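Local coordinates for DNA endonuclease I-HmuI (Bacillus phage SPO1, PDB 1U3E), which binds and cleaves DNA as an HNH homing endonuclease, probably acting in intron homing, at residues V55-F63 with N83-V91. Residues are numbered along the deposited sequence; the frame is centred on the assembly and turned at random.
Sequences VHRLVAIHF and NLSTNLRWV. With EDO (1,2-ethanediol), chain P; nucleotides of chain C.
Trp90, Leu88 and Ser85 meet Ala60, Val59 and Ile61 where a helix packs across a strand and the 3-10 segment before it, mostly through apolar side chains, in the HNH region. Helix 55-63 crosses strand 88-91 nearly at right angles (81°), with the axes 8.4 Å apart. Trp90 meets the helix with the edge of its indole. NE1 gives a weak hydrogen bond to Ala60 O (3.3 Å), and CZ2 touches Ala60 CB and Ile61 CG1. The CZ3-CH2 edge meets Arg57 NH2, the guanidinium standing almost perpendicular to the ring (89°). Trp90 CH2 lies over one guanidinium face, and O3' of nucleotide DT2 of chain C over the rim of the opposite face. Arg57 CB points away from the strand, but bends at chi2 and chi3 bring the guanidinium between Trp90 and the DNA. Its NE donates a hydrogen bond to DT2 OP1 (3.0 Å). His56 NE2 donates one to the other non-bridging oxygen, OP2 (2.6 Å). Leu88 CD1 lies against His56 O and Val59 CB. With CG1 anti to the backbone N (chi1 180°), Val59 reaches Ser85 CB (3.5 Å). Asp74 and Asn96 bind manganese. Strands 72-75 and 88-91, with helix 93-103, form the ββα-metal motif of the His-Me finger; helix 55-63 packs across its strands.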
loop_
_atom_site.group_PDB
_atom_site.type_symbol
_atom_site.label_atom_id
_atom_site.label_comp_id
_atom_site.label_asym_id
_atom_site.label_seq_id
_atom_site.Cartn_x
_atom_site.Cartn_y
_atom_site.Cartn_z
ATOM N N VAL D 55 16.008 0.352 -10.799
ATOM C CA VAL D 55 16.589 -0.377 -11.907
ATOM C C VAL D 55 15.553 -0.976 -12.838
ATOM O O VAL D 55 15.690 -0.872 -14.051
ATOM C CB VAL D 55 17.515 -1.492 -11.399
ATOM C CG1 VAL D 55 17.992 -2.372 -12.558
ATOM C CG2 VAL D 55 18.686 -0.875 -10.685
ATOM N N HIS D 56 14.509 -1.596 -12.306
ATOM C CA HIS D 56 13.546 -2.172 -13.219
ATOM C C HIS D 56 12.731 -1.158 -14.013
ATOM O O HIS D 56 12.207 -1.489 -15.075
ATOM C CB HIS D 56 12.623 -3.169 -12.517
ATOM C CG HIS D 56 11.693 -2.558 -11.526
ATOM N ND1 HIS D 56 12.077 -2.240 -10.244
ATOM C CD2 HIS D 56 10.383 -2.238 -11.617
ATOM C CE1 HIS D 56 11.042 -1.753 -9.587
ATOM N NE2 HIS D 56 10.002 -1.740 -10.397
ATOM N N ARG D 57 12.610 0.072 -13.525
ATOM C CA ARG D 57 11.873 1.063 -14.290
ATOM C C ARG D 57 12.786 1.537 -15.413
ATOM O O ARG D 57 12.353 1.703 -16.558
ATOM C CB ARG D 57 11.485 2.264 -13.440
ATOM C CG ARG D 57 10.357 2.044 -12.493
ATOM C CD ARG D 57 9.581 3.325 -12.325
ATOM N NE ARG D 57 8.223 3.180 -12.828
ATOM C CZ ARG D 57 7.589 4.097 -13.549
ATOM N NH1 ARG D 57 8.192 5.241 -13.857
ATOM N NH2 ARG D 57 6.354 3.867 -13.972
ATOM N N LEU D 58 14.055 1.754 -15.081
ATOM C CA LEU D 58 15.015 2.208 -16.071
ATOM C C LEU D 58 15.098 1.221 -17.234
ATOM O O LEU D 58 15.170 1.625 -18.399
ATOM C CB LEU D 58 16.397 2.402 -15.439
ATOM C CG LEU D 58 16.517 3.477 -14.354
ATOM C CD1 LEU D 58 17.902 3.442 -13.776
ATOM C CD2 LEU D 58 16.242 4.845 -14.920
ATOM N N VAL D 59 15.077 -0.069 -16.928
ATOM C CA VAL D 59 15.152 -1.064 -17.985
ATOM C C VAL D 59 13.886 -0.956 -18.817
ATOM O O VAL D 59 13.933 -0.723 -20.025
ATOM C CB VAL D 59 15.290 -2.493 -17.407
ATOM C CG1 VAL D 59 15.361 -3.506 -18.529
ATOM C CG2 VAL D 59 16.547 -2.590 -16.555
ATOM N N ALA D 60 12.751 -1.106 -18.148
ATOM C CA ALA D 60 11.463 -1.019 -18.805
ATOM C C ALA D 60 11.333 0.253 -19.655
ATOM O O ALA D 60 10.892 0.201 -20.804
ATOM C CB ALA D 60 10.363 -1.065 -17.770
ATOM N N ILE D 61 11.718 1.397 -19.100
ATOM C CA ILE D 61 11.608 2.642 -19.840
ATOM C C ILE D 61 12.421 2.630 -21.114
ATOM O O ILE D 61 12.025 3.219 -22.115
ATOM C CB ILE D 61 12.054 3.854 -18.986
ATOM C CG1 ILE D 61 10.945 4.226 -18.001
ATOM C CG2 ILE D 61 12.365 5.051 -19.884
ATOM C CD1 ILE D 61 11.323 5.305 -17.024
ATOM N N HIS D 62 13.554 1.951 -21.097
ATOM C CA HIS D 62 14.384 1.955 -22.282
ATOM C C HIS D 62 14.240 0.766 -23.229
ATOM O O HIS D 62 14.427 0.912 -24.438
ATOM C CB HIS D 62 15.844 2.155 -21.868
ATOM C CG HIS D 62 16.109 3.483 -21.218
ATOM N ND1 HIS D 62 15.819 3.737 -19.894
ATOM C CD2 HIS D 62 16.587 4.645 -21.728
ATOM C CE1 HIS D 62 16.106 4.996 -19.619
ATOM N NE2 HIS D 62 16.572 5.570 -20.714
ATOM N N PHE D 63 13.874 -0.396 -22.700
ATOM C CA PHE D 63 13.747 -1.573 -23.555
ATOM C C PHE D 63 12.372 -2.233 -23.593
ATOM O O PHE D 63 12.270 -3.389 -23.977
ATOM C CB PHE D 63 14.774 -2.636 -23.149
ATOM C CG PHE D 63 16.165 -2.104 -22.960
ATOM C CD1 PHE D 63 16.618 -1.749 -21.700
ATOM C CD2 PHE D 63 17.020 -1.959 -24.037
ATOM C CE1 PHE D 63 17.902 -1.262 -21.513
ATOM C CE2 PHE D 63 18.310 -1.470 -23.860
ATOM C CZ PHE D 63 18.748 -1.122 -22.596
ATOM N N ASN D 83 15.739 -8.820 -13.326
ATOM C CA ASN D 83 15.412 -7.571 -13.980
ATOM C C ASN D 83 15.747 -7.519 -15.465
ATOM O O ASN D 83 16.035 -6.465 -16.012
ATOM C CB ASN D 83 16.059 -6.405 -13.224
ATOM C CG ASN D 83 15.527 -6.262 -11.810
ATOM O OD1 ASN D 83 14.328 -6.150 -11.596
ATOM N ND2 ASN D 83 16.421 -6.263 -10.841
ATOM N N LEU D 84 15.709 -8.680 -16.137
ATOM C CA LEU D 84 15.969 -8.602 -17.558
ATOM C C LEU D 84 14.774 -7.910 -18.148
ATOM O O LEU D 84 13.690 -8.017 -17.591
ATOM C CB LEU D 84 16.076 -9.978 -18.255
ATOM C CG LEU D 84 16.843 -11.133 -17.590
ATOM C CD1 LEU D 84 17.130 -12.223 -18.597
ATOM C CD2 LEU D 84 18.126 -10.623 -16.963
ATOM N N SER D 85 14.928 -7.197 -19.254
ATOM C CA SER D 85 13.806 -6.506 -19.855
ATOM C C SER D 85 12.738 -7.494 -20.269
ATOM O O SER D 85 11.551 -7.174 -20.265
ATOM C CB SER D 85 14.269 -5.688 -21.063
ATOM O OG SER D 85 14.863 -6.517 -22.044
ATOM N N THR D 86 13.148 -8.695 -20.645
ATOM C CA THR D 86 12.179 -9.695 -21.074
ATOM C C THR D 86 11.226 -10.129 -19.967
ATOM O O THR D 86 10.156 -10.670 -20.249
ATOM C CB THR D 86 12.866 -10.951 -21.641
ATOM O OG1 THR D 86 13.707 -11.529 -20.638
ATOM C CG2 THR D 86 13.694 -10.604 -22.865
ATOM N N ASN D 87 11.615 -9.892 -18.715
ATOM C CA ASN D 87 10.786 -10.245 -17.559
ATOM C C ASN D 87 9.878 -9.107 -17.072
ATOM O O ASN D 87 9.041 -9.309 -16.193
ATOM C CB ASN D 87 11.670 -10.679 -16.394
ATOM C CG ASN D 87 10.861 -11.152 -15.204
ATOM O OD1 ASN D 87 9.981 -11.990 -15.348
ATOM N ND2 ASN D 87 11.162 -10.627 -14.023
ATOM N N LEU D 88 10.057 -7.916 -17.640
ATOM C CA LEU D 88 9.296 -6.735 -17.261
ATOM C C LEU D 88 8.301 -6.332 -18.345
ATOM O O LEU D 88 8.451 -6.701 -19.503
ATOM C CB LEU D 88 10.273 -5.589 -16.987
ATOM C CG LEU D 88 11.423 -5.965 -16.043
ATOM C CD1 LEU D 88 12.484 -4.887 -16.023
ATOM C CD2 LEU D 88 10.872 -6.195 -14.660
ATOM N N ARG D 89 7.287 -5.564 -17.965
ATOM C CA ARG D 89 6.268 -5.116 -18.908
ATOM C C ARG D 89 5.391 -4.023 -18.297
ATOM O O ARG D 89 5.034 -4.084 -17.119
ATOM C CB ARG D 89 5.386 -6.286 -19.295
ATOM C CG ARG D 89 4.684 -6.874 -18.101
ATOM C CD ARG D 89 3.526 -7.733 -18.507
ATOM N NE ARG D 89 2.844 -8.285 -17.344
ATOM C CZ ARG D 89 1.626 -8.808 -17.388
ATOM N NH1 ARG D 89 0.966 -8.849 -18.543
ATOM N NH2 ARG D 89 1.068 -9.275 -16.277
ATOM N N TRP D 90 5.038 -3.025 -19.096
ATOM C CA TRP D 90 4.198 -1.953 -18.594
ATOM C C TRP D 90 2.776 -2.434 -18.431
ATOM O O TRP D 90 2.124 -2.834 -19.396
ATOM C CB TRP D 90 4.246 -0.754 -19.530
ATOM C CG TRP D 90 5.567 -0.126 -19.529
ATOM C CD1 TRP D 90 6.568 -0.315 -20.435
ATOM C CD2 TRP D 90 6.072 0.784 -18.552
ATOM N NE1 TRP D 90 7.669 0.427 -20.086
ATOM C CE2 TRP D 90 7.391 1.113 -18.931
ATOM C CE3 TRP D 90 5.537 1.355 -17.390
ATOM C CZ2 TRP D 90 8.182 1.992 -18.192
ATOM C CZ3 TRP D 90 6.322 2.226 -16.659
ATOM C CH2 TRP D 90 7.633 2.537 -17.064
ATOM N N VAL D 91 2.292 -2.393 -17.202
ATOM C CA VAL D 91 0.952 -2.857 -16.921
ATOM C C VAL D 91 0.163 -1.855 -16.104
ATOM O O VAL D 91 0.719 -0.920 -15.544
ATOM C CB VAL D 91 1.015 -4.228 -16.206
ATOM C CG1 VAL D 91 -0.249 -4.501 -15.430
ATOM C CG2 VAL D 91 1.235 -5.327 -17.240
HETATM C C1 EDO P . 10.740 1.929 -26.256
HETATM O O1 EDO P . 11.598 1.059 -25.485
HETATM C C2 EDO P . 11.612 2.919 -27.089
HETATM O O2 EDO P . 12.440 3.729 -26.186
ATOM P P DT C 2 6.712 0.571 -10.353
ATOM O OP1 DT C 2 6.528 0.923 -11.785
ATOM O OP2 DT C 2 7.878 -0.292 -10.023
ATOM O "O5'" DT C 2 6.659 1.878 -9.426
ATOM C "C5'" DT C 2 5.612 2.847 -9.662
ATOM C "C4'" DT C 2 5.805 4.061 -8.782
ATOM O "O4'" DT C 2 5.422 3.695 -7.447
ATOM C "C3'" DT C 2 7.229 4.599 -8.690
ATOM O "O3'" DT C 2 7.515 5.659 -9.569
ATOM C "C2'" DT C 2 7.254 5.174 -7.298
ATOM C "C1'" DT C 2 6.208 4.432 -6.548
ATOM N N1 DT C 2 6.794 3.559 -5.561
ATOM C C2 DT C 2 6.916 4.125 -4.333
ATOM O O2 DT C 2 6.603 5.275 -4.062
ATOM N N3 DT C 2 7.443 3.282 -3.419
ATOM C C4 DT C 2 7.849 1.990 -3.593
ATOM O O4 DT C 2 8.327 1.362 -2.644
ATOM C C5 DT C 2 7.674 1.465 -4.911
ATOM C C7 DT C 2 8.074 0.051 -5.197
ATOM C C6 DT C 2 7.155 2.274 -5.843
ATOM P P DT C 3 9.012 6.172 -9.678
ATOM O OP1 DT C 3 9.160 6.815 -11.002
ATOM O OP2 DT C 3 9.927 5.071 -9.342
ATOM O "O5'" DT C 3 9.172 7.308 -8.542
ATOM C "C5'" DT C 3 8.286 8.441 -8.552
ATOM C "C4'" DT C 3 8.449 9.217 -7.265
ATOM O "O4'" DT C 3 8.133 8.362 -6.118
ATOM C "C3'" DT C 3 9.866 9.732 -7.012
ATOM O "O3'" DT C 3 9.882 11.139 -7.235
ATOM C "C2'" DT C 3 10.126 9.555 -5.528
ATOM C "C1'" DT C 3 9.001 8.660 -5.049
ATOM N N1 DT C 3 9.501 7.417 -4.447
ATOM C C2 DT C 3 9.676 7.419 -3.084
ATOM O O2 DT C 3 9.428 8.392 -2.389
ATOM N N3 DT C 3 10.152 6.240 -2.563
ATOM C C4 DT C 3 10.464 5.085 -3.261
ATOM O O4 DT C 3 10.880 4.095 -2.653
ATOM C C5 DT C 3 10.257 5.160 -4.697
ATOM C C7 DT C 3 10.590 3.962 -5.545
ATOM C C6 DT C 3 9.797 6.307 -5.208
#